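Local coordinates for lectin 2 (Agrocybe aegerita, PDB 4TQM), which binds N-acetylglucosamine-bearing sugars, probably as a glycan-recognising lectin, at sites round a seven-bladed beta-propeller, at residues Phe24-Val29 and Phe47-Gly52; Lys58-Ile63 and His116-Ala121; Gly78-Tyr83 and Pro97-Ala102. The protein carries 1 engineered substitution. All coordinates share one frame; numbering follows the deposited sequence.

Contact 1. Residues Phe24-Val29 and Phe47-Gly52. With NAG (2-acetamido-2-deoxy-beta-D-glucopyranose), chain B.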
loop_
_atom_site.group_PDB
_atom_site.type_symbol
_atom_site.label_atom_id
_atom_site.label_comp_id
_atom_site.label_asym_id
_atom_site.label_seq_id
_atom_site.Cartn_x
_atom_site.Cartn_y
_atom_site.Cartn_z
ATOM N N PHE A 24 2.169 9.519 11.515
ATOM C CA PHE A 24 2.235 9.028 12.880
ATOM C C PHE A 24 3.617 9.354 13.424
ATOM O O PHE A 24 4.572 8.588 13.239
ATOM C CB PHE A 24 1.958 7.526 12.934
ATOM C CG PHE A 24 0.555 7.156 12.537
ATOM C CD1 PHE A 24 -0.436 7.023 13.496
ATOM C CD2 PHE A 24 0.228 6.943 11.208
ATOM C CE1 PHE A 24 -1.726 6.683 13.141
ATOM C CE2 PHE A 24 -1.063 6.603 10.843
ATOM C CZ PHE A 24 -2.041 6.473 11.810
ATOM N N GLY A 25 3.713 10.516 14.069
ATOM C CA GLY A 25 4.973 11.025 14.578
ATOM C C GLY A 25 5.207 10.655 16.029
ATOM O O GLY A 25 4.460 9.864 16.602
ATOM N N LEU A 26 6.248 11.229 16.624
ATOM C CA LEU A 26 6.638 10.888 17.989
ATOM C C LEU A 26 5.625 11.337 19.044
ATOM O O LEU A 26 5.425 10.650 20.046
ATOM C CB LEU A 26 8.020 11.465 18.305
ATOM C CG LEU A 26 9.151 10.956 17.409
ATOM C CD1 LEU A 26 10.481 11.572 17.813
ATOM C CD2 LEU A 26 9.227 9.437 17.456
ATOM N N ASP A 27 4.988 12.482 18.820
ATOM C CA ASP A 27 4.071 13.046 19.809
ATOM C C ASP A 27 2.600 12.793 19.485
ATOM O O ASP A 27 1.715 13.131 20.274
ATOM C CB ASP A 27 4.312 14.549 19.968
ATOM C CG ASP A 27 5.650 14.858 20.608
ATOM O OD1 ASP A 27 6.034 14.145 21.559
ATOM O OD2 ASP A 27 6.318 15.812 20.157
ATOM N N GLY A 28 2.342 12.199 18.326
ATOM C CA GLY A 28 0.980 11.933 17.904
ATOM C C GLY A 28 0.825 12.039 16.402
ATOM O O GLY A 28 1.810 12.149 15.670
ATOM N N VAL A 29 -0.420 12.012 15.940
ATOM C CA VAL A 29 -0.705 12.058 14.514
ATOM C C VAL A 29 -0.722 13.492 13.986
ATOM O O VAL A 29 -1.509 14.333 14.438
ATOM C CB VAL A 29 -2.042 11.370 14.188
ATOM C CG1 VAL A 29 -2.223 11.250 12.684
ATOM C CG2 VAL A 29 -2.101 9.999 14.843
ATOM N N PHE A 47 -1.469 7.173 19.248
ATOM C CA PHE A 47 -0.932 6.391 18.131
ATOM C C PHE A 47 0.543 6.702 17.877
ATOM O O PHE A 47 1.005 6.665 16.736
ATOM C CB PHE A 47 -1.744 6.628 16.849
ATOM C CG PHE A 47 -3.214 6.348 16.994
ATOM C CD1 PHE A 47 -3.710 5.067 16.816
ATOM C CD2 PHE A 47 -4.103 7.370 17.298
ATOM C CE1 PHE A 47 -5.063 4.806 16.945
ATOM C CE2 PHE A 47 -5.459 7.115 17.428
ATOM C CZ PHE A 47 -5.938 5.831 17.250
ATOM N N ALA A 48 1.281 7.004 18.942
ATOM C CA ALA A 48 2.640 7.518 18.797
ATOM C C ALA A 48 3.656 6.858 19.724
ATOM O O ALA A 48 3.301 6.329 20.776
ATOM C CB ALA A 48 2.648 9.013 19.012
ATOM N N GLN A 49 4.922 6.916 19.315
ATOM C CA GLN A 49 6.043 6.410 20.103
ATOM C C GLN A 49 6.018 6.954 21.526
ATOM O O GLN A 49 6.230 6.213 22.488
ATOM C CB GLN A 49 7.363 6.811 19.446
ATOM C CG GLN A 49 8.598 6.269 20.144
ATOM C CD GLN A 49 8.965 4.877 19.673
ATOM O OE1 GLN A 49 8.450 4.393 18.664
ATOM N NE2 GLN A 49 9.863 4.224 20.403
ATOM N N ASN A 50 5.754 8.251 21.651
ATOM C CA ASN A 50 5.766 8.907 22.950
ATOM C C ASN A 50 4.390 9.417 23.362
ATOM O O ASN A 50 4.273 10.369 24.137
ATOM C CB ASN A 50 6.790 10.044 22.960
ATOM C CG ASN A 50 8.165 9.585 22.515
ATOM O OD1 ASN A 50 8.696 10.059 21.512
ATOM N ND2 ASN A 50 8.746 8.650 23.260
ATOM N N ALA A 51 3.353 8.776 22.835
ATOM C CA ALA A 51 1.980 9.066 23.226
ATOM C C ALA A 51 1.115 7.830 23.021
ATOM O O ALA A 51 0.532 7.644 21.956
ATOM C CB ALA A 51 1.432 10.241 22.430
ATOM N N GLY A 52 1.041 6.983 24.043
ATOM C CA GLY A 52 0.282 5.751 23.953
ATOM C C GLY A 52 1.186 4.534 23.884
ATOM O O GLY A 52 0.720 3.397 23.952
HETATM C C1 NAG B . -2.750 1.810 25.416
HETATM C C2 NAG B . -2.801 2.243 23.952
HETATM C C3 NAG B . -3.075 3.736 23.839
HETATM C C4 NAG B . -4.313 4.095 24.652
HETATM C C5 NAG B . -4.112 3.639 26.093
HETATM C C6 NAG B . -5.317 3.972 26.963
HETATM C C7 NAG B . -1.463 0.769 22.584
HETATM C C8 NAG B . -0.163 0.514 21.877
HETATM N N2 NAG B . -1.560 1.899 23.281
HETATM O O3 NAG B . -3.264 4.081 22.489
HETATM O O4 NAG B . -4.545 5.485 24.607
HETATM O O5 NAG B . -3.903 2.242 26.117
HETATM O O6 NAG B . -6.426 3.229 26.505
HETATM O O7 NAG B . -2.383 -0.045 22.519
HETATM O O HOH W 1 5.231 7.107 16.509
HETATM O O HOH W 2 4.478 13.205 23.952
#
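Leu26 and Asn50 supply the one direct hydrogen bond between these two loops: Asn50 N donates to Leu26 O over 2.9 Å, at an N-H...O angle of 145° and in the carbonyl plane. The donating loop is a type I turn from Ala48 to Ala51, with a G1 beta bulge where Phe47 and Ala48 both face Ala51. Water extends the polar seam. One molecule takes the Gln49 N-H at 2.8 Å and sits 2.9 Å from Gly25 O; a second donates to both Asp27 OD1 and Asn50 O.

Apolar contacts fill in around this. The Phe24 ring meets Phe47 with its edge, CD1 lying 3.6 Å from Phe47 CB, which is in the plane of that ring. Val29 CG2 touches the same CB at 3.9 Å. Ala48 points its methyl into the other loop, 3.1 Å from Gly25 O, and Leu26 CD2 lies beside Gln49 CB at 3.8 Å. Just past the turn, Gly52 O accepts the N2 N-H of the bound N-acetylglucosamine at 2.8 Å. Main-chain groups and water carry most of the polar contact, consistent with a turn whose own backbone bonds, Ala48 N to Ala51 O and Ala51 N to Ala48 O, set the position of Gly52 O.

Contact 2. Residues Lys58-Ile63 and His116-Ala121. With NAG (2-acetamido-2-deoxy-beta-D-glucopyranose), chain B; NAG (2-acetamido-2-deoxy-beta-D-glucopyranose), chain C.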
loop_
_atom_site.group_PDB
_atom_site.type_symbol
_atom_site.label_atom_id
_atom_site.label_comp_id
_atom_site.label_asym_id
_atom_site.label_seq_id
_atom_site.Cartn_x
_atom_site.Cartn_y
_atom_site.Cartn_z
ATOM N N LYS A 58 5.535 -3.639 16.979
ATOM C CA LYS A 58 4.447 -4.322 17.671
ATOM C C LYS A 58 3.071 -3.955 17.135
ATOM O O LYS A 58 2.100 -4.682 17.347
ATOM C CB LYS A 58 4.482 -4.000 19.167
ATOM C CG LYS A 58 5.516 -4.764 19.963
ATOM C CD LYS A 58 5.186 -4.711 21.448
ATOM C CE LYS A 58 6.157 -5.552 22.260
ATOM N NZ LYS A 58 7.557 -5.079 22.093
ATOM N N HIS A 59 2.981 -2.824 16.445
ATOM C CA HIS A 59 1.674 -2.265 16.132
ATOM C C HIS A 59 1.530 -1.840 14.685
ATOM O O HIS A 59 2.521 -1.603 13.991
ATOM C CB HIS A 59 1.384 -1.090 17.064
ATOM C CG HIS A 59 1.613 -1.413 18.506
ATOM N ND1 HIS A 59 2.552 -0.763 19.277
ATOM C CD2 HIS A 59 1.048 -2.345 19.308
ATOM C CE1 HIS A 59 2.543 -1.270 20.496
ATOM N NE2 HIS A 59 1.640 -2.233 20.542
ATOM N N VAL A 60 0.285 -1.749 14.230
ATOM C CA VAL A 60 0.043 -1.348 12.848
ATOM C C VAL A 60 -0.792 -0.072 12.822
ATOM O O VAL A 60 -1.762 0.045 13.556
ATOM C CB VAL A 60 -0.647 -2.472 12.047
ATOM C CG1 VAL A 60 -1.031 -1.985 10.656
ATOM C CG2 VAL A 60 0.268 -3.694 11.948
ATOM N N ARG A 61 -0.405 0.897 11.999
ATOM C CA ARG A 61 -1.131 2.164 11.957
ATOM C C ARG A 61 -1.506 2.562 10.537
ATOM O O ARG A 61 -0.639 2.751 9.681
ATOM C CB ARG A 61 -0.336 3.268 12.658
ATOM C CG ARG A 61 -0.338 3.137 14.175
ATOM C CD ARG A 61 0.765 3.959 14.820
ATOM N NE ARG A 61 2.078 3.327 14.694
ATOM C CZ ARG A 61 3.188 3.805 15.251
ATOM N NH1 ARG A 61 3.145 4.920 15.973
ATOM N NH2 ARG A 61 4.342 3.168 15.091
ATOM N N LEU A 62 -2.810 2.685 10.302
ATOM C CA LEU A 62 -3.349 2.902 8.966
ATOM C C LEU A 62 -4.440 3.971 8.954
ATOM O O LEU A 62 -4.797 4.537 9.993
ATOM C CB LEU A 62 -3.931 1.596 8.419
ATOM C CG LEU A 62 -3.022 0.367 8.376
ATOM C CD1 LEU A 62 -3.776 -0.854 7.867
ATOM C CD2 LEU A 62 -1.812 0.647 7.513
ATOM N N ILE A 63 -4.964 4.229 7.759
ATOM C CA ILE A 63 -6.082 5.138 7.555
ATOM C C ILE A 63 -7.150 4.423 6.732
ATOM O O ILE A 63 -6.841 3.815 5.707
ATOM C CB ILE A 63 -5.645 6.403 6.792
ATOM C CG1 ILE A 63 -4.663 7.225 7.628
ATOM C CG2 ILE A 63 -6.857 7.254 6.421
ATOM C CD1 ILE A 63 -5.324 8.015 8.740
ATOM N N HIS A 116 2.271 -11.977 10.956
ATOM C CA HIS A 116 0.900 -11.779 10.503
ATOM C C HIS A 116 0.718 -10.485 9.724
ATOM O O HIS A 116 1.542 -9.572 9.813
ATOM C CB HIS A 116 -0.039 -11.794 11.711
ATOM C CG HIS A 116 0.164 -12.972 12.612
ATOM N ND1 HIS A 116 0.397 -12.843 13.969
ATOM C CD2 HIS A 116 0.172 -14.300 12.357
ATOM C CE1 HIS A 116 0.539 -14.037 14.502
ATOM N NE2 HIS A 116 0.406 -14.945 13.549
ATOM N N LEU A 117 -0.369 -10.413 8.959
ATOM C CA LEU A 117 -0.703 -9.191 8.233
ATOM C C LEU A 117 -2.055 -8.669 8.701
ATOM O O LEU A 117 -2.916 -9.448 9.099
ATOM C CB LEU A 117 -0.723 -9.445 6.723
ATOM C CG LEU A 117 0.613 -9.858 6.101
ATOM C CD1 LEU A 117 0.414 -10.411 4.692
ATOM C CD2 LEU A 117 1.572 -8.677 6.082
ATOM N N ARG A 118 -2.240 -7.354 8.666
ATOM C CA ARG A 118 -3.518 -6.761 9.056
ATOM C C ARG A 118 -3.908 -5.602 8.137
ATOM O O ARG A 118 -3.182 -4.614 8.016
ATOM C CB ARG A 118 -3.492 -6.323 10.525
ATOM C CG ARG A 118 -3.738 -7.461 11.518
ATOM C CD ARG A 118 -3.251 -7.111 12.918
ATOM N NE ARG A 118 -1.796 -6.982 12.958
ATOM C CZ ARG A 118 -1.095 -6.680 14.047
ATOM N NH1 ARG A 118 -1.712 -6.467 15.203
ATOM N NH2 ARG A 118 0.227 -6.588 13.979
ATOM N N TYR A 119 -5.064 -5.743 7.495
ATOM C CA TYR A 119 -5.555 -4.787 6.510
ATOM C C TYR A 119 -6.943 -4.265 6.871
ATOM O O TYR A 119 -7.676 -4.880 7.659
ATOM C CB TYR A 119 -5.652 -5.452 5.136
ATOM C CG TYR A 119 -4.338 -5.862 4.509
ATOM C CD1 TYR A 119 -3.237 -5.016 4.526
ATOM C CD2 TYR A 119 -4.206 -7.096 3.884
ATOM C CE1 TYR A 119 -2.045 -5.389 3.942
ATOM C CE2 TYR A 119 -3.017 -7.479 3.300
ATOM C CZ TYR A 119 -1.941 -6.624 3.330
ATOM O OH TYR A 119 -0.758 -7.009 2.749
ATOM N N LEU A 120 -7.297 -3.135 6.263
ATOM C CA LEU A 120 -8.640 -2.579 6.343
ATOM C C LEU A 120 -9.187 -2.428 4.925
ATOM O O LEU A 120 -8.601 -1.727 4.097
ATOM C CB LEU A 120 -8.608 -1.221 7.038
ATOM C CG LEU A 120 -8.088 -1.246 8.476
ATOM C CD1 LEU A 120 -7.571 0.119 8.871
ATOM C CD2 LEU A 120 -9.177 -1.704 9.432
ATOM N N ALA A 121 -10.304 -3.092 4.643
ATOM C CA ALA A 121 -10.847 -3.112 3.289
ATOM C C ALA A 121 -12.361 -3.279 3.276
ATOM O O ALA A 121 -12.928 -3.979 4.113
ATOM C CB ALA A 121 -10.192 -4.221 2.474
HETATM C C1 NAG B . -2.750 1.810 25.416
HETATM C C2 NAG B . -2.801 2.243 23.952
HETATM C C3 NAG B . -3.075 3.736 23.839
HETATM C C4 NAG B . -4.313 4.095 24.652
HETATM C C5 NAG B . -4.112 3.639 26.093
HETATM C C6 NAG B . -5.317 3.972 26.963
HETATM C C7 NAG B . -1.463 0.769 22.584
HETATM C C8 NAG B . -0.163 0.514 21.877
HETATM N N2 NAG B . -1.560 1.899 23.281
HETATM O O3 NAG B . -3.264 4.081 22.489
HETATM O O4 NAG B . -4.545 5.485 24.607
HETATM O O5 NAG B . -3.903 2.242 26.117
HETATM O O6 NAG B . -6.426 3.229 26.505
HETATM O O7 NAG B . -2.383 -0.045 22.519
HETATM C C1 NAG C . -6.080 -16.645 17.391
HETATM C C2 NAG C . -6.161 -15.368 16.562
HETATM C C3 NAG C . -7.213 -14.447 17.169
HETATM C C4 NAG C . -8.542 -15.188 17.251
HETATM C C5 NAG C . -8.379 -16.496 18.019
HETATM C C6 NAG C . -9.686 -17.286 17.996
HETATM C C7 NAG C . -4.060 -14.845 15.436
HETATM C C8 NAG C . -2.778 -14.066 15.484
HETATM N N2 NAG C . -4.861 -14.723 16.495
HETATM O O3 NAG C . -7.357 -13.278 16.394
HETATM O O4 NAG C . -9.522 -14.384 17.875
HETATM O O5 NAG C . -7.341 -17.284 17.466
HETATM O O6 NAG C . -9.515 -18.517 18.663
HETATM O O7 NAG C . -4.318 -15.552 14.459
HETATM O O HOH W 3 1.612 -7.186 16.253
HETATM O O HOH W 4 -0.628 -5.033 17.592
#
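Arg118 turns one face of its guanidinium group to Val60, whose CG2 methyl lies 3.5 Å from Arg118 NH2. The arginine chain bends at its third torsion (chi3 -67°), which swings the flat end across the valine and toward the carbonyl of Lys58. That oxygen lies near the guanidinium plane but too far for a direct bond, and two waters fill the gap: one accepts from Arg118 NH2 at 2.7 Å, the other from NH1 at 3.0 Å, and both donate to Lys58 O. NH1 also bonds to Phe104 O. Further along, Leu62 and Leu120 meet at an angle, Leu120 CD1 standing 4.0 Å from Leu62 CB, while Leu62 CD1 rests against Arg118 O at 3.8 Å.

Strands 60-63 and 117-121 are the innermost strands of successive beta-propeller blades. They run nearly parallel, 15° apart with axes 8.3 Å from each other, so the blades join here through side chains and water instead of a shared sheet.

The histidines just before these strands each carry a sugar methyl on the ring. The acetamido methyl C8 of one N-acetylglucosamine lies 3.4 Å above the His59 ring, offset toward its rim, with Lys58 CB over the opposite face. His116 receives C8 of a second N-acetylglucosamine over one face in the same way, and its NE2 bonds to Glu136 OE1.

Contact 3. Residues Gly78-Tyr83 and Pro97-Ala102. With NAG (2-acetamido-2-deoxy-beta-D-glucopyranose), chain B; GAL (beta-D-galactopyranose), chain D.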
loop_
_atom_site.group_PDB
_atom_site.type_symbol
_atom_site.label_atom_id
_atom_site.label_comp_id
_atom_site.label_asym_id
_atom_site.label_seq_id
_atom_site.Cartn_x
_atom_site.Cartn_y
_atom_site.Cartn_z
ATOM N N GLY A 78 -3.257 -1.879 18.097
ATOM C CA GLY A 78 -2.386 -1.742 19.254
ATOM C C GLY A 78 -2.358 -2.987 20.119
ATOM O O GLY A 78 -2.454 -4.100 19.605
ATOM N N ASN A 79 -2.230 -2.808 21.431
ATOM C CA ASN A 79 -2.067 -3.952 22.326
ATOM C C ASN A 79 -3.371 -4.656 22.701
ATOM O O ASN A 79 -3.538 -5.848 22.441
ATOM C CB ASN A 79 -1.292 -3.550 23.584
ATOM C CG ASN A 79 0.177 -3.293 23.302
ATOM O OD1 ASN A 79 0.770 -3.916 22.416
ATOM N ND2 ASN A 79 0.772 -2.370 24.051
ATOM N N ALA A 80 -4.295 -3.920 23.305
ATOM C CA ALA A 80 -5.526 -4.524 23.803
ATOM C C ALA A 80 -6.608 -4.648 22.730
ATOM O O ALA A 80 -7.671 -5.226 22.976
ATOM C CB ALA A 80 -6.050 -3.753 25.011
ATOM N N GLY A 81 -6.336 -4.114 21.543
ATOM C CA GLY A 81 -7.288 -4.188 20.448
ATOM C C GLY A 81 -7.083 -3.115 19.397
ATOM O O GLY A 81 -5.991 -2.556 19.268
ATOM N N VAL A 82 -8.135 -2.826 18.639
ATOM C CA VAL A 82 -8.059 -1.813 17.594
ATOM C C VAL A 82 -8.673 -0.489 18.051
ATOM O O VAL A 82 -9.790 -0.458 18.570
ATOM C CB VAL A 82 -8.750 -2.286 16.302
ATOM C CG1 VAL A 82 -8.619 -1.233 15.211
ATOM C CG2 VAL A 82 -8.156 -3.613 15.840
ATOM N N TYR A 83 -7.929 0.597 17.858
ATOM C CA TYR A 83 -8.376 1.936 18.222
ATOM C C TYR A 83 -8.699 2.751 16.978
ATOM O O TYR A 83 -8.003 2.655 15.967
ATOM C CB TYR A 83 -7.296 2.652 19.026
ATOM C CG TYR A 83 -7.036 2.038 20.378
ATOM C CD1 TYR A 83 -7.592 2.585 21.528
ATOM C CD2 TYR A 83 -6.236 0.910 20.507
ATOM C CE1 TYR A 83 -7.357 2.027 22.768
ATOM C CE2 TYR A 83 -5.998 0.344 21.743
ATOM C CZ TYR A 83 -6.559 0.907 22.870
ATOM O OH TYR A 83 -6.320 0.348 24.103
ATOM N N PRO A 97 -9.126 8.209 21.016
ATOM C CA PRO A 97 -9.796 7.252 20.131
ATOM C C PRO A 97 -10.691 6.301 20.918
ATOM O O PRO A 97 -10.662 6.300 22.150
ATOM C CB PRO A 97 -8.629 6.469 19.524
ATOM C CG PRO A 97 -7.549 6.560 20.553
ATOM C CD PRO A 97 -7.679 7.947 21.111
ATOM N N LYS A 98 -11.480 5.503 20.208
ATOM C CA LYS A 98 -12.276 4.457 20.835
ATOM C C LYS A 98 -11.735 3.091 20.435
ATOM O O LYS A 98 -11.335 2.893 19.285
ATOM C CB LYS A 98 -13.743 4.582 20.415
ATOM C CG LYS A 98 -14.548 5.591 21.237
ATOM C CD LYS A 98 -15.759 6.114 20.472
ATOM C CE LYS A 98 -16.487 5.008 19.718
ATOM N NZ LYS A 98 -17.048 3.959 20.615
ATOM N N MET A 99 -11.703 2.153 21.379
ATOM C CA MET A 99 -11.365 0.778 21.032
ATOM C C MET A 99 -12.599 0.073 20.501
ATOM O O MET A 99 -13.559 -0.150 21.237
ATOM C CB MET A 99 -10.811 -0.009 22.216
ATOM C CG MET A 99 -10.652 -1.492 21.869
ATOM S SD MET A 99 -10.113 -2.528 23.227
ATOM C CE MET A 99 -8.524 -1.790 23.548
ATOM N N VAL A 100 -12.562 -0.289 19.224
ATOM C CA VAL A 100 -13.745 -0.808 18.555
ATOM C C VAL A 100 -13.840 -2.330 18.621
ATOM O O VAL A 100 -14.916 -2.899 18.433
ATOM C CB VAL A 100 -13.812 -0.324 17.097
ATOM C CG1 VAL A 100 -13.950 1.188 17.060
ATOM C CG2 VAL A 100 -12.573 -0.764 16.329
ATOM N N ILE A 101 -12.716 -2.983 18.901
ATOM C CA ILE A 101 -12.702 -4.436 19.028
ATOM C C ILE A 101 -11.481 -4.918 19.809
ATOM O O ILE A 101 -10.363 -4.440 19.597
ATOM C CB ILE A 101 -12.774 -5.132 17.636
ATOM C CG1 ILE A 101 -12.852 -6.654 17.787
ATOM C CG2 ILE A 101 -11.596 -4.730 16.760
ATOM C CD1 ILE A 101 -12.903 -7.390 16.464
ATOM N N ALA A 102 -11.706 -5.857 20.723
ATOM C CA ALA A 102 -10.625 -6.450 21.506
ATOM C C ALA A 102 -10.013 -7.656 20.790
ATOM O O ALA A 102 -10.024 -8.775 21.312
ATOM C CB ALA A 102 -11.126 -6.849 22.882
HETATM C C1 NAG B . -2.750 1.810 25.416
HETATM C C2 NAG B . -2.801 2.243 23.952
HETATM C C3 NAG B . -3.075 3.736 23.839
HETATM C C4 NAG B . -4.313 4.095 24.652
HETATM C C5 NAG B . -4.112 3.639 26.093
HETATM C C6 NAG B . -5.317 3.972 26.963
HETATM C C7 NAG B . -1.463 0.769 22.584
HETATM C C8 NAG B . -0.163 0.514 21.877
HETATM N N2 NAG B . -1.560 1.899 23.281
HETATM O O3 NAG B . -3.264 4.081 22.489
HETATM O O4 NAG B . -4.545 5.485 24.607
HETATM O O5 NAG B . -3.903 2.242 26.117
HETATM O O6 NAG B . -6.426 3.229 26.505
HETATM O O7 NAG B . -2.383 -0.045 22.519
HETATM C C1 GAL D . -0.748 -1.743 27.957
HETATM C C2 GAL D . -1.202 -1.207 26.603
HETATM C C3 GAL D . -2.154 -0.037 26.811
HETATM C C4 GAL D . -3.292 -0.437 27.749
HETATM C C5 GAL D . -2.743 -1.095 29.015
HETATM C C6 GAL D . -3.873 -1.611 29.902
HETATM O O2 GAL D . -0.087 -0.794 25.841
HETATM O O3 GAL D . -2.675 0.367 25.565
HETATM O O4 GAL D . -4.167 -1.320 27.076
HETATM O O5 GAL D . -1.888 -2.169 28.673
HETATM O O6 GAL D . -3.333 -2.315 31.001
#
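Tyr83 has Met99 CB over one face of its ring, 4.0 Å above the plane and offset toward the rim. Pro97 CG and O7 of the N-acetylglucosamine approach the ring obliquely. Met99 runs extended from the backbone and then bends at its last torsion (chi3 -62°), which brings its methyl CE round to 3.4 Å from Tyr83 CZ. The sulfur completes an oblique Met-aromatic contact, with SD 5.4 Å from the ring centroid. The same methyl presses tightly on Ala80 CB, at 3.5 Å.

The backbones run antiparallel, with Val82 bonded to two successive residues: its N donates to Ile101 O and its O accepts from Val100 N, both over 2.9 Å. Gly81 passes close to the partner strand, its CA making a CA-H...O contact with Ile101 O at 3.2 Å. On the face opposite Tyr83 and Met99, Val82 and Ile101 lie side by side, CG2 to CG2.

Asn79, in the turn before the strand, grips the ligand. Its backbone N points almost straight at O7 of the N-acetylglucosamine (3.0 Å, 177°); ND2 is placed close to O2 of the attached galactose, a bond too short as modelled to be relied on. Asn46, Gly52 and Trp54 complete the grip on the N-acetylglucosamine. The arrangement is that of the outer strand pair of a four-stranded propeller blade, whose entering turn forms one wall of a lectin sugar site.

One segment of each contact reaches the same N-acetylglucosamine, and contact 2 also reaches the next site through His116. Along the chain contact 1 closes before contact 2 opens, and contact 3 nests inside contact 2. Strands 60-64 and 98-101 edge one four-stranded sheet: contact 2 lies at its inner edge, against the next blade, contact 3 at its outer edge, centres 12 Å apart. Contact 1 lies 16 Å from each, in loops of the preceding blade and its link to the next. Phe47 O probably bonds to Arg61 NH1 (2.9 Å) and His59 NE2 to Asn79 OD1 (2.7 Å). The shared sugar is held between the segment linking the first two blades and the turn before strand 82-85.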